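Local coordinates for protein acyl-CoA dehydrogenase (Slackia heliotrinireducens, PDB 4RM7) that belongs to the acyl-CoA dehydrogenase family, assembling as a tetramer of subunits that combine helical N- and C-terminal domains with a middle domain of beta strands, at residues V74-I77 / E78-R82; G85-L88 / P89-D93; G312-R316 / L317-L321; D369-M372 / V373-A377. All blocks are in the same frame, centred on the assembly; numbering follows the deposited sequence. Where two conformers were deposited one is given.

Overall arrangement
Interactions 1 and 2 form the buried pair. Helix 70-84 (interaction 1) and the loop into helix 90-103 (interaction 2) follow each other, with centres about 9 Å apart, and Leu80 packs on both Leu88 and Phe90. Interactions 3 and 4 lie further out in the C-terminal domain, are partly buried and both touch the second subunit; within the chain, Arg316 packs on Ile375 and Leu317 on Ala376. The chemistry changes accordingly. Interaction 1 matches buried glutamates with arginines, and interaction 2 bridges backbone and amide through a water. Interaction 3 is a helix start with an imidazole edge, whereas interaction 4 is mainly aliphatic, with one glutamate turned to the third subunit.

Interaction 1 (V74-I77 / E78-R82); sequences VLVI and EELSR
Ser81 and Ile77 make the double hydrogen bond of this helical turn. Ser81 OG lies 2.7 Å from Ile77 O and Ser81 N lies 3.1 Å from the same oxygen, reaching it from opposite faces of the carbonyl plane. With OG beside the backbone N (chi1 -55°), the hydroxyl folds back along the helix. The regular backbone ladder runs beside it, with Glu78 N bonded to Val74 O at 2.8 Å. A water extends the polar network by donating both to Leu75 O and to Glu78 OE1, 2.8 Å from the latter, while Glu78 OE2 forms a salt bridge with Arg299. One turn on, Arg82 grips Glu79 side-on: NE meets OE1 at 2.7 Å and NH2 meets OE2 at 2.8 Å, both on the syn side. The carboxylate oxygens lie in the guanidinium plane, but the nitrogens stand 34° out of the carboxylate plane. Arg82 NH1 forms a further salt bridge with Glu262 of helix 234-270. Between the segments, Val76 CG1 lies alongside Leu80 CD1 at 4.0 Å, the two side chains pointing the same way, on a face that packs on Val19 of helix 10-26. Buried carboxylates on helix 70-84 are thus matched by arginines, which probably keeps them ionised.

Interaction 2 (G85-L88 / P89-D93); sequences GACL and PFQND
The loop that leads from helix 70-84 into helix 90-103 is held by Leu88 and Gln91 through one bridging water, and by Leu88 packing against Phe90. The water accepts from Leu88 N at 2.8 Å and from Gln91 NE2 at 3.0 Å, and donates to Ala86 O at 3.2 Å, so three groups share one water. Gln91 reaches it because CG sits between the backbone N and the carbonyl carbon (chi1 55°) and the chain bends at chi2 (-87°), bringing the amide back toward the loop. Cys87 SG approaches that amide as well, 4.1 Å from Gln91 NE2. The apolar part lies between Leu88 and Phe90, whose side chains run side by side. Leu88 CB is 3.8 Å from Phe90 CD2, meeting the ring obliquely, and Leu88 CD1 reaches Phe90 CE2 at 4.0 Å. Asp93 N bonds to Pro89 O in the early part of helix 90-103. Around this loop, Leu88 and Phe90 both pack on Leu80 of helix 70-84, the Phe90 ring stacks with Phe49, and Gln91 lies against Ile77 of helix 70-84 and against Phe248 and Ala252 of helix 234-270.

Interaction 3 (G312-R316 / L317-L321); sequences GEHKR and LSVAL
His314 reaches forward to Val319, joining the loop after helix 282-311 to the first turn of helix 316-341. From its CB the chain places CG anti to the backbone N (chi1 168°), which carries the imidazole toward the new helix. CD2 lies 3.9 Å from Val319 CG2, and at the tip NE2 comes to 3.6 Å from that same methyl. The methyl sits at the ring edge, near its plane, and the two side chains cross at about a right angle. One ring face receives Arg316 N, 3.7 Å above the plane and offset toward the rim, and the ring also stacks with Tyr309. Earlier in the loop, Gly312 ends helix 282-311 in a Schellman motif, with positive phi. Lys315 is the N-cap residue, and its carbonyl oxygen accepts a weak bond from Ser318 N (3.2 Å, 128°). Arg316 O then receives Ala320 N at 3.0 Å. Glu308 of the preceding helix takes a hydrogen bond from Ser318 OG and a weak one from Lys315 N. The helix start therefore leans on a carboxylate as well as its own backbone; that carboxylate, reaching the N-terminal end of helix 316-341, would probably be favoured in ionised form by that helix end.

Interaction 4 (D369-M372 / V373-A377); sequences DEVM and VVIAA
Val371, Met372 and Ile375 line adjoining faces of helix 369-386, the last helix of the C-terminal helical domain, and their side chains approach one another in two ways. Val371 and Ile375, one turn apart, cross obliquely: CG1 of Val371 touches CD1 of Ile375 at 3.8 Å. Met372, modelled as selenomethionine, instead lies side by side with Ile375, both pointing the same way. Its chain bends at chi2 (-52°) and again at chi3, which swings the methyl back so that Met372 CE stands 3.9 Å from Ile375 CD1. Ile375 CD1 is thus approached by both Val371 and Met372. With CG1 beside its backbone N (chi1 -69°), Ile375 brings this branch close to Val371 O. The helical backbone bonds join each residue to the fourth one on: Val373 N to Asp369 O at 3.0 Å, Val374 N weakly to Glu370 O, Ile375 N to Val371 O at 3.1 Å, and Ala376 N to Met372 O at 2.8 Å. Within the subunit, Met372 and Ile375 pack on helices 316-341 and 234-270, while Val373 and Ala376 touch Thr289 of the second subunit. At the start of the helix the Glu370 carboxylate turns to the third subunit, where OE2 forms a salt bridge with Lys287 and OE1 a hydrogen bond with Gln339 NE2. Within the turn, the Ala376 CB lies beyond the oxygen end of the Met372 carbonyl, 3.2 Å from Met372 O.

Interaction 1 (V74-I77 / E78-R82)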
# COMPACT_ATOMS: atom_id res chain seq x y z
N VAL A 74 21.47 -19.91 7.79
CA VAL A 74 20.17 -19.39 7.41
C VAL A 74 19.12 -20.49 7.31
O VAL A 74 17.99 -20.34 7.79
CB VAL A 74 20.28 -18.63 6.09
CG1 VAL A 74 18.93 -18.53 5.39
CG2 VAL A 74 20.87 -17.27 6.35
N LEU A 75 19.49 -21.61 6.70
CA LEU A 75 18.56 -22.73 6.62
C LEU A 75 18.23 -23.24 8.03
O LEU A 75 17.08 -23.58 8.31
CB LEU A 75 19.14 -23.86 5.76
CG LEU A 75 19.38 -23.55 4.28
CD1 LEU A 75 20.06 -24.74 3.60
CD2 LEU A 75 18.07 -23.17 3.56
N VAL A 76 19.23 -23.26 8.92
CA VAL A 76 19.01 -23.74 10.29
C VAL A 76 18.03 -22.80 10.99
O VAL A 76 17.00 -23.24 11.49
CB VAL A 76 20.33 -23.86 11.09
CG1 VAL A 76 20.06 -24.00 12.56
CG2 VAL A 76 21.13 -25.06 10.63
N ILE A 77 18.32 -21.50 10.95
CA ILE A 77 17.47 -20.52 11.63
C ILE A 77 16.07 -20.41 11.03
O ILE A 77 15.09 -20.35 11.78
CB ILE A 77 18.12 -19.15 11.61
CG1 ILE A 77 19.41 -19.21 12.43
CG2 ILE A 77 17.16 -18.08 12.18
CD1 ILE A 77 20.40 -18.18 12.04
N GLU A 78 15.96 -20.42 9.71
CA GLU A 78 14.64 -20.36 9.08
C GLU A 78 13.79 -21.59 9.47
O GLU A 78 12.61 -21.46 9.78
CB GLU A 78 14.75 -20.25 7.56
CG GLU A 78 13.45 -20.55 6.81
CD GLU A 78 13.62 -20.69 5.29
OE1 GLU A 78 14.70 -21.11 4.83
OE2 GLU A 78 12.65 -20.40 4.54
N GLU A 79 14.40 -22.77 9.50
CA GLU A 79 13.65 -23.97 9.80
C GLU A 79 13.20 -24.06 11.26
O GLU A 79 12.08 -24.49 11.54
CB GLU A 79 14.45 -25.22 9.43
CG GLU A 79 13.70 -26.57 9.63
CD GLU A 79 12.37 -26.71 8.85
OE1 GLU A 79 11.92 -25.78 8.13
OE2 GLU A 79 11.76 -27.79 8.95
N LEU A 80 14.05 -23.64 12.19
CA LEU A 80 13.69 -23.72 13.60
C LEU A 80 12.60 -22.69 13.91
O LEU A 80 11.70 -22.95 14.70
CB LEU A 80 14.92 -23.49 14.49
CG LEU A 80 15.91 -24.65 14.38
CD1 LEU A 80 17.11 -24.40 15.23
CD2 LEU A 80 15.25 -25.97 14.76
N SER A 81 12.69 -21.54 13.26
CA SER A 81 11.69 -20.48 13.43
C SER A 81 10.37 -20.91 12.82
O SER A 81 9.31 -20.52 13.30
CB SER A 81 12.14 -19.17 12.79
OG SER A 81 13.41 -18.78 13.27
N ARG A 82 10.45 -21.72 11.77
CA ARG A 82 9.26 -22.20 11.09
C ARG A 82 8.52 -23.22 11.96
O ARG A 82 7.32 -23.10 12.18
CB ARG A 82 9.60 -22.84 9.75
CG ARG A 82 8.37 -23.32 8.96
CD ARG A 82 8.79 -24.19 7.77
NE ARG A 82 9.28 -25.48 8.20
CZ ARG A 82 8.49 -26.45 8.65
NH1 ARG A 82 7.17 -26.25 8.71
NH2 ARG A 82 9.01 -27.60 9.04
O HOH W 1 15.31 -23.51 6.03

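Interaction 2 (G85-L88 / P89-D93)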
# COMPACT_ATOMS: atom_id res chain seq x y z
N GLY A 85 7.47 -21.36 15.37
CA GLY A 85 6.60 -20.20 15.29
C GLY A 85 7.04 -19.16 16.31
O GLY A 85 6.25 -18.37 16.83
N ALA A 86 8.33 -19.16 16.62
CA ALA A 86 8.80 -18.33 17.71
C ALA A 86 10.16 -17.74 17.41
O ALA A 86 10.86 -18.19 16.50
CB ALA A 86 8.84 -19.14 19.01
N CYS A 87 10.50 -16.72 18.18
CA CYS A 87 11.84 -16.15 18.16
C CYS A 87 12.73 -16.94 19.09
O CYS A 87 12.50 -16.95 20.29
CB CYS A 87 11.80 -14.68 18.58
SG CYS A 87 13.36 -13.84 18.28
N LEU A 88 13.73 -17.62 18.54
CA LEU A 88 14.57 -18.52 19.32
C LEU A 88 15.94 -17.87 19.61
O LEU A 88 16.36 -16.97 18.89
CB LEU A 88 14.73 -19.84 18.57
CG LEU A 88 13.42 -20.56 18.26
CD1 LEU A 88 13.70 -21.80 17.43
CD2 LEU A 88 12.65 -20.93 19.53
N PRO A 89 16.63 -18.32 20.67
CA PRO A 89 17.90 -17.70 21.08
C PRO A 89 19.08 -18.02 20.17
O PRO A 89 20.12 -17.38 20.26
CB PRO A 89 18.17 -18.30 22.47
CG PRO A 89 16.99 -19.10 22.83
CD PRO A 89 16.26 -19.43 21.55
N PHE A 90 18.91 -19.01 19.30
CA PHE A 90 20.02 -19.57 18.55
C PHE A 90 20.74 -18.55 17.71
O PHE A 90 21.97 -18.48 17.77
CB PHE A 90 19.55 -20.73 17.68
CG PHE A 90 18.93 -21.83 18.47
CD1 PHE A 90 19.63 -22.41 19.52
CD2 PHE A 90 17.63 -22.24 18.22
CE1 PHE A 90 19.05 -23.42 20.29
CE2 PHE A 90 17.05 -23.25 18.98
CZ PHE A 90 17.76 -23.84 20.02
N GLN A 91 20.00 -17.75 16.93
CA GLN A 91 20.66 -16.78 16.05
C GLN A 91 21.46 -15.75 16.88
O GLN A 91 22.55 -15.36 16.47
CB GLN A 91 19.67 -16.07 15.10
CG GLN A 91 18.46 -15.36 15.71
CD GLN A 91 17.28 -16.30 15.91
OE1 GLN A 91 17.46 -17.50 16.10
NE2 GLN A 91 16.06 -15.75 15.87
N ASN A 92 20.96 -15.35 18.04
CA ASN A 92 21.68 -14.40 18.88
C ASN A 92 22.98 -15.01 19.43
O ASN A 92 23.99 -14.32 19.53
CB ASN A 92 20.80 -13.88 20.02
CG ASN A 92 21.53 -12.88 20.92
OD1 ASN A 92 21.91 -13.20 22.04
ND2 ASN A 92 21.75 -11.68 20.42
N ASP A 93 22.97 -16.30 19.76
CA ASP A 93 24.22 -16.97 20.15
C ASP A 93 25.23 -17.03 19.00
O ASP A 93 26.42 -16.78 19.20
CB ASP A 93 23.97 -18.39 20.64
CG ASP A 93 23.12 -18.44 21.87
OD1 ASP A 93 23.08 -17.44 22.63
OD2 ASP A 93 22.47 -19.49 22.08
O HOH W 2 13.95 -17.86 15.72

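Interaction 3 (G312-R316 / L317-L321)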
# COMPACT_ATOMS: atom_id res chain seq x y z
N GLY A 312 32.12 -15.21 -1.33
CA GLY A 312 33.11 -14.16 -1.15
C GLY A 312 32.82 -12.90 -1.96
O GLY A 312 33.73 -12.16 -2.32
N GLU A 313 31.54 -12.67 -2.25
CA GLU A 313 31.10 -11.57 -3.10
C GLU A 313 30.02 -10.75 -2.43
O GLU A 313 29.16 -10.17 -3.10
CB GLU A 313 30.58 -12.09 -4.44
CG GLU A 313 31.64 -12.80 -5.28
CD GLU A 313 31.04 -13.60 -6.44
OE1 GLU A 313 29.80 -13.59 -6.61
OE2 GLU A 313 31.81 -14.24 -7.18
N HIS A 314 30.04 -10.72 -1.10
CA HIS A 314 29.12 -9.90 -0.33
C HIS A 314 29.12 -8.47 -0.81
O HIS A 314 30.17 -7.88 -1.02
CB HIS A 314 29.49 -9.93 1.15
CG HIS A 314 28.77 -8.90 1.96
ND1 HIS A 314 29.42 -7.85 2.58
CD2 HIS A 314 27.45 -8.74 2.24
CE1 HIS A 314 28.53 -7.10 3.22
NE2 HIS A 314 27.33 -7.62 3.03
N LYS A 315 27.92 -7.92 -0.99
CA LYS A 315 27.72 -6.50 -1.23
C LYS A 315 26.85 -5.96 -0.11
O LYS A 315 25.83 -6.57 0.23
CB LYS A 315 27.05 -6.24 -2.58
CG LYS A 315 27.69 -6.93 -3.76
CD LYS A 315 26.92 -6.67 -5.05
CE LYS A 315 27.65 -7.27 -6.25
NZ LYS A 315 29.11 -6.92 -6.25
N ARG A 316 27.25 -4.83 0.46
CA ARG A 316 26.47 -4.18 1.51
C ARG A 316 25.02 -3.94 1.11
O ARG A 316 24.10 -4.07 1.93
CB ARG A 316 27.11 -2.86 1.90
CG ARG A 316 28.49 -3.00 2.52
CD ARG A 316 28.61 -2.19 3.80
NE ARG A 316 28.43 -0.75 3.60
CZ ARG A 316 27.63 0.02 4.34
NH1 ARG A 316 26.92 -0.51 5.34
NH2 ARG A 316 27.54 1.32 4.08
N LEU A 317 24.81 -3.60 -0.16
CA LEU A 317 23.49 -3.22 -0.65
C LEU A 317 22.50 -4.38 -0.60
O LEU A 317 21.32 -4.16 -0.33
CB LEU A 317 23.58 -2.72 -2.07
CG LEU A 317 22.26 -2.20 -2.64
CD1 LEU A 317 21.69 -1.12 -1.71
CD2 LEU A 317 22.56 -1.64 -4.00
N SER A 318 22.98 -5.59 -0.88
CA SER A 318 22.12 -6.77 -0.80
C SER A 318 21.51 -6.89 0.60
O SER A 318 20.31 -7.11 0.74
CB SER A 318 22.89 -8.05 -1.11
OG SER A 318 23.36 -8.08 -2.44
N VAL A 319 22.36 -6.75 1.62
CA VAL A 319 21.93 -6.89 3.00
C VAL A 319 21.00 -5.74 3.40
O VAL A 319 20.03 -5.94 4.13
CB VAL A 319 23.15 -6.95 3.93
CG1 VAL A 319 22.75 -6.73 5.40
CG2 VAL A 319 23.88 -8.29 3.74
N ALA A 320 21.27 -4.56 2.89
CA ALA A 320 20.41 -3.42 3.18
C ALA A 320 19.02 -3.58 2.54
O ALA A 320 18.01 -3.25 3.16
CB ALA A 320 21.09 -2.12 2.70
N LEU A 321 18.96 -4.08 1.31
CA LEU A 321 17.68 -4.21 0.62
C LEU A 321 16.85 -5.31 1.27
O LEU A 321 15.67 -5.14 1.51
CB LEU A 321 17.88 -4.49 -0.88
CG LEU A 321 18.52 -3.37 -1.70
CD1 LEU A 321 18.66 -3.78 -3.16
CD2 LEU A 321 17.72 -2.07 -1.58

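Interaction 4 (D369-M372 / V373-A377)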
# COMPACT_ATOMS: atom_id res chain seq x y z
N ASP A 369 14.18 0.28 9.22
CA ASP A 369 13.92 0.52 7.81
C ASP A 369 14.59 1.84 7.40
O ASP A 369 15.28 1.94 6.39
CB ASP A 369 12.40 0.53 7.53
CG ASP A 369 11.63 -0.65 8.26
OD1 ASP A 369 12.27 -1.55 8.86
OD2 ASP A 369 10.38 -0.67 8.26
N GLU A 370 14.39 2.85 8.24
CA GLU A 370 14.87 4.20 8.00
C GLU A 370 16.40 4.24 7.93
O GLU A 370 16.98 5.01 7.16
CB GLU A 370 14.35 5.14 9.10
CG GLU A 370 12.80 5.35 9.08
CD GLU A 370 11.96 4.12 9.50
OE1 GLU A 370 12.41 3.30 10.33
OE2 GLU A 370 10.83 3.98 8.98
N VAL A 371 17.05 3.41 8.73
CA VAL A 371 18.50 3.30 8.69
C VAL A 371 18.96 2.57 7.40
O VAL A 371 20.00 2.90 6.82
CB VAL A 371 19.03 2.59 9.98
CG1 VAL A 371 20.45 2.11 9.83
CG2 VAL A 371 18.96 3.54 11.15
N MSE A 372 18.19 1.59 6.93
CA MSE A 372 18.53 0.90 5.69
C MSE A 372 18.45 1.85 4.49
O MSE A 372 19.29 1.78 3.60
CB MSE A 372 17.62 -0.31 5.47
CG MSE A 372 17.74 -1.39 6.55
SE MSE A 372 19.58 -2.01 6.91
CE MSE A 372 19.80 -1.23 8.66
N VAL A 373 17.47 2.74 4.47
CA VAL A 373 17.39 3.76 3.41
C VAL A 373 18.65 4.62 3.36
O VAL A 373 19.18 4.89 2.30
CB VAL A 373 16.18 4.67 3.60
CG1 VAL A 373 16.33 5.94 2.79
CG2 VAL A 373 14.91 3.93 3.22
N VAL A 374 19.14 5.03 4.52
CA VAL A 374 20.32 5.89 4.60
C VAL A 374 21.59 5.14 4.14
O VAL A 374 22.45 5.71 3.50
CB VAL A 374 20.48 6.44 6.06
CG1 VAL A 374 21.82 7.06 6.27
CG2 VAL A 374 19.40 7.46 6.36
N ILE A 375 21.67 3.86 4.45
CA ILE A 375 22.76 3.00 4.02
C ILE A 375 22.70 2.68 2.52
O ILE A 375 23.72 2.62 1.84
CB ILE A 375 22.74 1.68 4.82
CG1 ILE A 375 23.10 1.93 6.29
CG2 ILE A 375 23.63 0.59 4.19
CD1 ILE A 375 22.80 0.71 7.15
N ALA A 376 21.50 2.45 2.01
CA ALA A 376 21.32 1.90 0.68
C ALA A 376 21.40 2.93 -0.46
O ALA A 376 21.90 2.62 -1.54
CB ALA A 376 19.99 1.16 0.59
N ALA A 377 20.90 4.14 -0.23
CA ALA A 377 20.78 5.10 -1.33
C ALA A 377 22.14 5.46 -1.95
O ALA A 377 22.25 5.49 -3.18
CB ALA A 377 20.06 6.35 -0.86